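Local structure of uncharacterized protein (Deinococcus radiodurans, 3M33) at residues 20-32 with 171-185. The protein is of unknown function but may act as a methyltransferase. Numbering follows the deposited sequence.
Sequences GYRHPWARVLSGP and AHAPTWEDWQMRGEF. With SO4 (sulfate ion), chain I.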
ATOM      1  N   GLY A  20      -3.815  -3.691  -8.591  1.00 54.56           N
ATOM      2  CA  GLY A  20      -3.467  -4.617  -7.523  1.00 58.52           C
ATOM      3  C   GLY A  20      -3.535  -4.103  -6.090  1.00 57.28           C
ATOM      4  O   GLY A  20      -3.830  -4.874  -5.175  1.00 59.44           O
ATOM      5  N   TYR A  21      -3.256  -2.815  -5.892  1.00 47.01           N
ATOM      6  CA  TYR A  21      -3.231  -2.220  -4.551  1.00 47.46           C
ATOM      7  C   TYR A  21      -4.404  -1.261  -4.301  1.00 49.85           C
ATOM      8  O   TYR A  21      -4.360  -0.437  -3.377  1.00 42.52           O
ATOM      9  CB  TYR A  21      -1.872  -1.537  -4.282  1.00 44.04           C
ATOM     10  CG  TYR A  21      -0.728  -2.527  -4.397  1.00 45.85           C
ATOM     11  CD1 TYR A  21      -0.448  -3.414  -3.362  1.00 40.87           C
ATOM     12  CD2 TYR A  21       0.027  -2.621  -5.568  1.00 46.93           C
ATOM     13  CE1 TYR A  21       0.570  -4.353  -3.472  1.00 47.00           C
ATOM     14  CE2 TYR A  21       1.050  -3.562  -5.685  1.00 46.74           C
ATOM     15  CZ  TYR A  21       1.313  -4.417  -4.630  1.00 41.88           C
ATOM     16  OH  TYR A  21       2.311  -5.343  -4.732  1.00 49.53           O
ATOM     17  N   ARG A  22      -5.459  -1.383  -5.110  1.00 39.48           N
ATOM     18  CA  ARG A  22      -6.668  -0.577  -4.913  1.00 45.97           C
ATOM     19  C   ARG A  22      -7.925  -1.447  -4.795  1.00 49.67           C
ATOM     20  O   ARG A  22      -7.904  -2.639  -5.096  1.00 48.47           O
ATOM     21  CB  ARG A  22      -6.846   0.434  -6.056  1.00 45.39           C
ATOM     22  CG  ARG A  22      -5.673   1.394  -6.255  1.00 55.74           C
ATOM     23  CD  ARG A  22      -5.899   2.264  -7.499  1.00 67.37           C
ATOM     24  NE  ARG A  22      -4.680   2.893  -8.019  1.00 68.02           N
ATOM     25  CZ  ARG A  22      -4.144   2.617  -9.208  1.00 63.31           C
ATOM     26  NH1 ARG A  22      -4.724   1.709  -9.997  1.00 54.05           N
ATOM     27  NH2 ARG A  22      -3.031   3.244  -9.609  1.00 49.24           N
ATOM     28  N   HIS A  23      -9.022  -0.844  -4.357  1.00 48.96           N
ATOM     29  CA  HIS A  23     -10.320  -1.489  -4.434  1.00 46.04           C
ATOM     30  C   HIS A  23     -10.825  -1.372  -5.879  1.00 51.00           C
ATOM     31  O   HIS A  23     -10.765  -0.299  -6.451  1.00 52.87           O
ATOM     32  CB  HIS A  23     -11.287  -0.835  -3.448  1.00 42.14           C
ATOM     33  CG  HIS A  23     -10.932  -1.065  -2.008  1.00 51.59           C
ATOM     34  ND1 HIS A  23     -11.369  -0.241  -0.989  1.00 47.09           N
ATOM     35  CD2 HIS A  23     -10.196  -2.038  -1.416  1.00 49.79           C
ATOM     36  CE1 HIS A  23     -10.926  -0.703   0.168  1.00 46.15           C
ATOM     37  NE2 HIS A  23     -10.205  -1.788  -0.064  1.00 50.03           N
ATOM     38  N   PRO A  24     -11.298  -2.487  -6.470  1.00 48.56           N
ATOM     39  CA  PRO A  24     -11.636  -2.641  -7.902  1.00 49.62           C
ATOM     40  C   PRO A  24     -12.979  -2.049  -8.327  1.00 51.73           C
ATOM     41  O   PRO A  24     -13.219  -1.873  -9.519  1.00 54.21           O
ATOM     42  CB  PRO A  24     -11.717  -4.170  -8.096  1.00 46.95           C
ATOM     43  CG  PRO A  24     -11.204  -4.777  -6.850  1.00 52.31           C
ATOM     44  CD  PRO A  24     -11.339  -3.766  -5.749  1.00 49.59           C
ATOM     45  N   TRP A  25     -13.855  -1.778  -7.368  1.00 49.94           N
ATOM     46  CA  TRP A  25     -15.191  -1.296  -7.680  1.00 48.87           C
ATOM     47  C   TRP A  25     -15.232   0.234  -7.774  1.00 49.69           C
ATOM     48  O   TRP A  25     -14.370   0.917  -7.236  1.00 49.73           O
ATOM     49  CB  TRP A  25     -16.176  -1.804  -6.627  1.00 45.00           C
ATOM     50  CG  TRP A  25     -15.908  -1.314  -5.212  1.00 39.38           C
ATOM     51  CD1 TRP A  25     -16.442  -0.213  -4.623  1.00 36.49           C
ATOM     52  CD2 TRP A  25     -15.065  -1.930  -4.217  1.00 45.71           C
ATOM     53  NE1 TRP A  25     -15.988  -0.094  -3.326  1.00 40.76           N
ATOM     54  CE2 TRP A  25     -15.133  -1.131  -3.056  1.00 36.02           C
ATOM     55  CE3 TRP A  25     -14.259  -3.078  -4.200  1.00 49.43           C
ATOM     56  CZ2 TRP A  25     -14.434  -1.444  -1.883  1.00 41.48           C
ATOM     57  CZ3 TRP A  25     -13.558  -3.387  -3.038  1.00 47.74           C
ATOM     58  CH2 TRP A  25     -13.650  -2.571  -1.895  1.00 48.92           C
ATOM     59  N   ALA A  26     -16.218   0.759  -8.493  1.00 40.30           N
ATOM     60  CA  ALA A  26     -16.458   2.189  -8.541  1.00 44.94           C
ATOM     61  C   ALA A  26     -16.983   2.652  -7.184  1.00 50.33           C
ATOM     62  O   ALA A  26     -17.807   1.970  -6.571  1.00 41.80           O
ATOM     63  CB  ALA A  26     -17.452   2.514  -9.628  1.00 42.12           C
ATOM     64  N   ARG A  27     -16.500   3.803  -6.714  1.00 47.54           N
ATOM     65  CA  ARG A  27     -16.905   4.341  -5.417  1.00 40.42           C
ATOM     66  C   ARG A  27     -16.725   5.847  -5.401  1.00 40.57           C
ATOM     67  O   ARG A  27     -15.811   6.366  -6.041  1.00 42.52           O
ATOM     68  CB  ARG A  27     -16.056   3.720  -4.308  1.00 40.83           C
ATOM     69  CG  ARG A  27     -14.549   4.000  -4.475  1.00 43.62           C
ATOM     70  CD  ARG A  27     -13.721   2.731  -4.389  1.00 46.12           C
ATOM     71  NE  ARG A  27     -12.297   3.021  -4.483  1.00 51.49           N
ATOM     72  CZ  ARG A  27     -11.589   2.981  -5.610  1.00 50.34           C
ATOM     73  NH1 ARG A  27     -12.170   2.631  -6.759  1.00 38.67           N
ATOM     74  NH2 ARG A  27     -10.290   3.277  -5.585  1.00 46.16           N
ATOM     75  N   VAL A  28     -17.605   6.543  -4.680  1.00 40.30           N
ATOM     76  CA  VAL A  28     -17.475   7.979  -4.444  1.00 39.27           C
ATOM     77  C   VAL A  28     -17.292   8.230  -2.939  1.00 43.80           C
ATOM     78  O   VAL A  28     -18.085   7.763  -2.119  1.00 40.75           O
ATOM     79  CB  VAL A  28     -18.735   8.749  -4.897  1.00 45.28           C
ATOM     80  CG1 VAL A  28     -18.624  10.238  -4.528  1.00 37.30           C
ATOM     81  CG2 VAL A  28     -18.980   8.576  -6.388  1.00 44.43           C
ATOM     82  N   LEU A  29     -16.249   8.965  -2.573  1.00 43.16           N
ATOM     83  CA  LEU A  29     -16.007   9.296  -1.171  1.00 38.26           C
ATOM     84  C   LEU A  29     -16.925  10.435  -0.739  1.00 40.23           C
ATOM     85  O   LEU A  29     -17.034  11.438  -1.445  1.00 44.24           O
ATOM     86  CB  LEU A  29     -14.540   9.718  -0.975  1.00 34.14           C
ATOM     87  CG  LEU A  29     -13.492   8.650  -1.292  1.00 41.34           C
ATOM     88  CD1 LEU A  29     -12.103   9.272  -1.459  1.00 41.24           C
ATOM     89  CD2 LEU A  29     -13.489   7.595  -0.218  1.00 39.12           C
ATOM     90  N   SER A  30     -17.577  10.294   0.416  1.00 39.12           N
ATOM     91  CA  SER A  30     -18.335  11.407   0.988  1.00 34.72           C
ATOM     92  C   SER A  30     -17.451  12.300   1.844  1.00 33.98           C
ATOM     93  O   SER A  30     -17.848  13.388   2.216  1.00 39.90           O
ATOM     94  CB  SER A  30     -19.500  10.910   1.839  1.00 38.51           C
ATOM     95  OG  SER A  30     -20.625  10.609   1.045  1.00 54.09           O
ATOM     96  N   GLY A  31     -16.257  11.835   2.182  1.00 34.35           N
ATOM     97  CA  GLY A  31     -15.316  12.662   2.934  1.00 32.19           C
ATOM     98  C   GLY A  31     -13.900  12.551   2.364  1.00 37.26           C
ATOM     99  O   GLY A  31     -13.713  11.932   1.331  1.00 38.73           O
ATOM    100  N   PRO A  32     -12.907  13.161   3.035  1.00 36.78           N
ATOM    101  CA  PRO A  32     -11.511  13.202   2.576  1.00 35.69           C
ATOM    102  C   PRO A  32     -10.935  11.801   2.343  1.00 39.89           C
ATOM    103  O   PRO A  32     -11.206  10.894   3.130  1.00 36.45           O
ATOM    104  CB  PRO A  32     -10.764  13.854   3.745  1.00 34.53           C
ATOM    105  CG  PRO A  32     -11.810  14.546   4.553  1.00 42.84           C
ATOM    106  CD  PRO A  32     -13.107  13.852   4.322  1.00 34.65           C
ATOM    107  N   ALA A 171     -18.231   6.051   2.151  1.00 40.98           N
ATOM    108  CA  ALA A 171     -18.252   6.029   0.691  1.00 39.65           C
ATOM    109  C   ALA A 171     -19.527   5.350   0.210  1.00 40.31           C
ATOM    110  O   ALA A 171     -20.241   4.735   1.007  1.00 41.91           O
ATOM    111  CB  ALA A 171     -17.031   5.294   0.155  1.00 35.10           C
ATOM    112  N   HIS A 172     -19.815   5.460  -1.087  1.00 37.07           N
ATOM    113  CA  HIS A 172     -20.930   4.719  -1.691  1.00 43.59           C
ATOM    114  C   HIS A 172     -20.468   3.954  -2.920  1.00 47.17           C
ATOM    115  O   HIS A 172     -19.678   4.468  -3.721  1.00 48.84           O
ATOM    116  CB  HIS A 172     -22.061   5.657  -2.111  1.00 41.98           C
ATOM    117  CG  HIS A 172     -22.637   6.448  -0.983  1.00 48.45           C
ATOM    118  ND1 HIS A 172     -23.801   6.084  -0.337  1.00 46.02           N
ATOM    119  CD2 HIS A 172     -22.212   7.585  -0.385  1.00 39.33           C
ATOM    120  CE1 HIS A 172     -24.065   6.963   0.613  1.00 40.72           C
ATOM    121  NE2 HIS A 172     -23.118   7.884   0.603  1.00 50.35           N
ATOM    122  N   ALA A 173     -20.952   2.724  -3.057  1.00 41.44           N
ATOM    123  CA  ALA A 173     -20.850   1.994  -4.319  1.00 40.49           C
ATOM    124  C   ALA A 173     -22.071   2.404  -5.145  1.00 45.97           C
ATOM    125  O   ALA A 173     -23.213   2.167  -4.732  1.00 45.27           O
ATOM    126  CB  ALA A 173     -20.845   0.511  -4.074  1.00 41.26           C
ATOM    127  N   PRO A 174     -21.839   3.040  -6.305  1.00 42.60           N
ATOM    128  CA  PRO A 174     -22.947   3.715  -7.005  1.00 50.76           C
ATOM    129  C   PRO A 174     -23.973   2.759  -7.602  1.00 50.46           C
ATOM    130  O   PRO A 174     -25.114   3.162  -7.778  1.00 52.27           O
ATOM    131  CB  PRO A 174     -22.250   4.517  -8.123  1.00 43.14           C
ATOM    132  CG  PRO A 174     -20.789   4.545  -7.739  1.00 47.42           C
ATOM    133  CD  PRO A 174     -20.539   3.279  -6.949  1.00 41.05           C
ATOM    134  N   THR A 175     -23.589   1.522  -7.899  1.00 49.30           N
ATOM    135  CA  THR A 175     -24.535   0.576  -8.496  1.00 50.57           C
ATOM    136  C   THR A 175     -24.446  -0.827  -7.904  1.00 54.65           C
ATOM    137  O   THR A 175     -23.448  -1.194  -7.263  1.00 48.70           O
ATOM    138  CB  THR A 175     -24.319   0.443 -10.006  1.00 54.78           C
ATOM    139  OG1 THR A 175     -23.092  -0.249 -10.234  1.00 53.24           O
ATOM    140  CG2 THR A 175     -24.257   1.824 -10.668  1.00 59.55           C
ATOM    141  N   TRP A 176     -25.503  -1.605  -8.135  1.00 48.32           N
ATOM    142  CA  TRP A 176     -25.569  -2.990  -7.695  1.00 49.26           C
ATOM    143  C   TRP A 176     -24.340  -3.766  -8.148  1.00 49.96           C
ATOM    144  O   TRP A 176     -23.754  -4.528  -7.375  1.00 55.95           O
ATOM    145  CB  TRP A 176     -26.850  -3.658  -8.230  1.00 50.06           C
ATOM    146  CG  TRP A 176     -26.827  -5.161  -8.175  1.00 56.04           C
ATOM    147  CD1 TRP A 176     -26.858  -6.019  -9.236  1.00 67.02           C
ATOM    148  CD2 TRP A 176     -26.772  -5.986  -6.998  1.00 53.45           C
ATOM    149  NE1 TRP A 176     -26.831  -7.322  -8.795  1.00 66.29           N
ATOM    150  CE2 TRP A 176     -26.780  -7.327  -7.426  1.00 63.46           C
ATOM    151  CE3 TRP A 176     -26.721  -5.719  -5.628  1.00 49.70           C
ATOM    152  CZ2 TRP A 176     -26.728  -8.396  -6.531  1.00 65.21           C
ATOM    153  CZ3 TRP A 176     -26.676  -6.779  -4.741  1.00 50.20           C
ATOM    154  CH2 TRP A 176     -26.677  -8.101  -5.194  1.00 58.81           C
ATOM    155  N   GLU A 177     -23.938  -3.570  -9.400  1.00 51.23           N
ATOM    156  CA  GLU A 177     -22.754  -4.253  -9.919  1.00 49.79           C
ATOM    157  C   GLU A 177     -21.525  -3.922  -9.076  1.00 53.26           C
ATOM    158  O   GLU A 177     -20.704  -4.796  -8.766  1.00 51.22           O
ATOM    159  CB  GLU A 177     -22.497  -3.869 -11.378  1.00 53.90           C
ATOM    160  CG  GLU A 177     -23.490  -4.464 -12.356  1.00 68.08           C
ATOM    161  CD  GLU A 177     -24.883  -3.885 -12.195  1.00 73.04           C
ATOM    162  OE1 GLU A 177     -25.007  -2.665 -11.938  1.00 70.65           O
ATOM    163  OE2 GLU A 177     -25.853  -4.657 -12.328  1.00 77.78           O
ATOM    164  N   ASP A 178     -21.399  -2.650  -8.713  1.00 43.86           N
ATOM    165  CA  ASP A 178     -20.279  -2.218  -7.892  1.00 47.08           C
ATOM    166  C   ASP A 178     -20.357  -2.824  -6.489  1.00 47.03           C
ATOM    167  O   ASP A 178     -19.342  -3.241  -5.927  1.00 42.03           O
ATOM    168  CB  ASP A 178     -20.241  -0.694  -7.820  1.00 48.59           C
ATOM    169  CG  ASP A 178     -19.865  -0.068  -9.143  1.00 53.55           C
ATOM    170  OD1 ASP A 178     -18.780  -0.410  -9.663  1.00 50.51           O
ATOM    171  OD2 ASP A 178     -20.651   0.756  -9.658  1.00 49.88           O
ATOM    172  N   TRP A 179     -21.565  -2.881  -5.932  1.00 40.31           N
ATOM    173  CA  TRP A 179     -21.756  -3.486  -4.620  1.00 39.96           C
ATOM    174  C   TRP A 179     -21.348  -4.947  -4.635  1.00 46.31           C
ATOM    175  O   TRP A 179     -20.698  -5.422  -3.700  1.00 46.42           O
ATOM    176  CB  TRP A 179     -23.207  -3.356  -4.160  1.00 39.90           C
ATOM    177  CG  TRP A 179     -23.403  -3.791  -2.740  1.00 43.13           C
ATOM    178  CD1 TRP A 179     -24.215  -4.793  -2.296  1.00 50.66           C
ATOM    179  CD2 TRP A 179     -22.762  -3.250  -1.578  1.00 42.06           C
ATOM    180  NE1 TRP A 179     -24.130  -4.899  -0.931  1.00 52.97           N
ATOM    181  CE2 TRP A 179     -23.244  -3.965  -0.465  1.00 46.48           C
ATOM    182  CE3 TRP A 179     -21.831  -2.221  -1.370  1.00 42.20           C
ATOM    183  CZ2 TRP A 179     -22.830  -3.688   0.839  1.00 53.52           C
ATOM    184  CZ3 TRP A 179     -21.421  -1.947  -0.077  1.00 44.23           C
ATOM    185  CH2 TRP A 179     -21.922  -2.674   1.013  1.00 44.37           C
ATOM    186  N   GLN A 180     -21.734  -5.644  -5.706  1.00 52.37           N
ATOM    187  CA  GLN A 180     -21.411  -7.061  -5.909  1.00 51.77           C
ATOM    188  C   GLN A 180     -19.922  -7.279  -5.978  1.00 51.12           C
ATOM    189  O   GLN A 180     -19.396  -8.213  -5.377  1.00 55.55           O
ATOM    190  CB  GLN A 180     -21.953  -7.568  -7.248  1.00 62.18           C
ATOM    191  CG  GLN A 180     -23.432  -7.789  -7.347  1.00 71.66           C
ATOM    192  CD  GLN A 180     -23.790  -8.517  -8.629  1.00 83.29           C
ATOM    193  OE1 GLN A 180     -24.894  -9.032  -8.774  1.00 91.13           O
ATOM    194  NE2 GLN A 180     -22.844  -8.576  -9.562  1.00 80.68           N
HETATM  195  N   MSE A 181     -19.258  -6.444  -6.776  1.00 46.01           N
HETATM  196  CA  MSE A 181     -17.820  -6.544  -6.956  1.00 49.79           C
HETATM  197  C   MSE A 181     -17.079  -6.335  -5.634  1.00 44.36           C
HETATM  198  O   MSE A 181     -16.113  -7.031  -5.348  1.00 44.78           O
HETATM  199  CB  MSE A 181     -17.343  -5.545  -8.006  1.00 54.68           C
HETATM  200  CG  MSE A 181     -15.904  -5.749  -8.426  1.00 64.75           C
HETATM  201 SE   MSE A 181     -15.393  -4.472  -9.792  0.61 66.47          SE
HETATM  202  CE  MSE A 181     -16.987  -4.596 -10.929  1.00 60.05           C
ATOM    203  N   ARG A 182     -17.539  -5.386  -4.822  1.00 40.60           N
ATOM    204  CA  ARG A 182     -16.976  -5.216  -3.483  1.00 43.62           C
ATOM    205  C   ARG A 182     -17.162  -6.474  -2.638  1.00 43.46           C
ATOM    206  O   ARG A 182     -16.245  -6.904  -1.937  1.00 49.72           O
ATOM    207  CB  ARG A 182     -17.605  -4.024  -2.764  1.00 41.56           C
ATOM    208  CG  ARG A 182     -17.204  -3.936  -1.294  1.00 40.13           C
ATOM    209  CD  ARG A 182     -17.769  -2.683  -0.631  1.00 42.49           C
ATOM    210  NE  ARG A 182     -17.335  -2.560   0.759  1.00 41.42           N
ATOM    211  CZ  ARG A 182     -17.932  -3.167   1.780  1.00 44.16           C
ATOM    212  NH1 ARG A 182     -18.986  -3.950   1.573  1.00 48.02           N
ATOM    213  NH2 ARG A 182     -17.482  -2.994   3.013  1.00 44.15           N
ATOM    214  N   GLY A 183     -18.354  -7.062  -2.722  1.00 40.74           N
ATOM    215  CA  GLY A 183     -18.676  -8.283  -2.006  1.00 41.14           C
ATOM    216  C   GLY A 183     -17.687  -9.397  -2.319  1.00 50.30           C
ATOM    217  O   GLY A 183     -17.253 -10.138  -1.428  1.00 53.20           O
ATOM    218  N   GLU A 184     -17.320  -9.510  -3.588  1.00 45.69           N
ATOM    219  CA  GLU A 184     -16.373 -10.539  -4.015  1.00 46.57           C
ATOM    220  C   GLU A 184     -14.985 -10.254  -3.470  1.00 49.90           C
ATOM    221  O   GLU A 184     -14.328 -11.152  -2.953  1.00 49.99           O
ATOM    222  CB  GLU A 184     -16.334 -10.636  -5.537  1.00 46.38           C
ATOM    223  CG  GLU A 184     -17.686 -11.017  -6.116  1.00 65.69           C
ATOM    224  CD  GLU A 184     -17.719 -11.005  -7.630  1.00 79.63           C
ATOM    225  OE1 GLU A 184     -16.640 -11.101  -8.250  1.00 87.51           O
ATOM    226  OE2 GLU A 184     -18.834 -10.911  -8.192  1.00 83.91           O
ATOM    227  N   PHE A 185     -14.543  -9.003  -3.589  1.00 48.60           N
ATOM    228  CA  PHE A 185     -13.226  -8.598  -3.090  1.00 47.54           C
ATOM    229  C   PHE A 185     -13.128  -8.821  -1.583  1.00 47.29           C
ATOM    230  O   PHE A 185     -12.067  -9.132  -1.053  1.00 53.94           O
ATOM    231  CB  PHE A 185     -12.964  -7.120  -3.414  1.00 49.82           C
ATOM    232  CG  PHE A 185     -11.701  -6.577  -2.805  1.00 49.43           C
ATOM    233  CD1 PHE A 185     -10.534  -6.501  -3.555  1.00 42.19           C
ATOM    234  CD2 PHE A 185     -11.684  -6.146  -1.479  1.00 46.68           C
ATOM    235  CE1 PHE A 185      -9.362  -6.006  -3.002  1.00 44.69           C
ATOM    236  CE2 PHE A 185     -10.519  -5.646  -0.906  1.00 48.52           C
ATOM    237  CZ  PHE A 185      -9.350  -5.574  -1.671  1.00 50.48           C
TER
HETATM  238  S   SO4 I 230     -10.682   4.877  -2.109  0.50 63.78           S
HETATM  239  O1  SO4 I 230      -9.413   5.460  -2.548  0.50 62.66           O
HETATM  240  O2  SO4 I 230     -10.644   3.419  -2.195  0.50 59.49           O
HETATM  241  O3  SO4 I 230     -10.937   5.279  -0.731  0.50 63.66           O
HETATM  242  O4  SO4 I 230     -11.756   5.354  -2.974  0.50 68.43           O
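W25 packs one face of its indole on R182 of helix 176-186, whose long aliphatic stem suits it to lie over a broad ring. R182 CB stands 3.7 Å from the centroid of the W25 six-membered ring, close to the ring normal, a CH-pi contact. With CG set anti to the backbone N (chi1 171°) and the chain extended as far as NE, R182 CG and CD follow the same face outward, and the guanidinium plane ends nearly upright on the indole. On the opposite face H23 CB sits toward the rim. The CZ3 edge of the W25 indole is turned toward the face of F185, CZ3 lying 3.7 Å from F185 CD2, in an offset edge-to-face pair. H23 makes a second pair of this kind, its CD2 3.6 Å from F185 CZ, while P24 CD packs on F185 CD1; a phenyl ring suits a place where flat groups arrive edge-on. Were W25 an alanine, a gap would probably open between H23 and R182, and Y206 would lose the indole N-H.

Beyond the aromatic cluster the contact turns polar. A26 N donates to D178 OD1 (3.0 Å), approaching from above the carboxylate plane, and T175 OG1, at the N-cap of the helix, donates to D178 OD2 (2.7 Å); an aspartate, with two oxygens, can serve both at once. R27 turns away to bond a sulfate, probably from the crystallisation liquor, through NE (2.9 Å to O2), and its NH1 ties back to W25 O.

V28 and H172 form an antiparallel hydrogen-bonded pair, V28 N to H172 O and H172 N to V28 O. Strand 28-29 is thus outermost in the mixed sheet, beside strand 160-173, while the preceding loop reaches strand 204-216, where Y206 bonds W25 NE1 and E208 bonds H23 ND1.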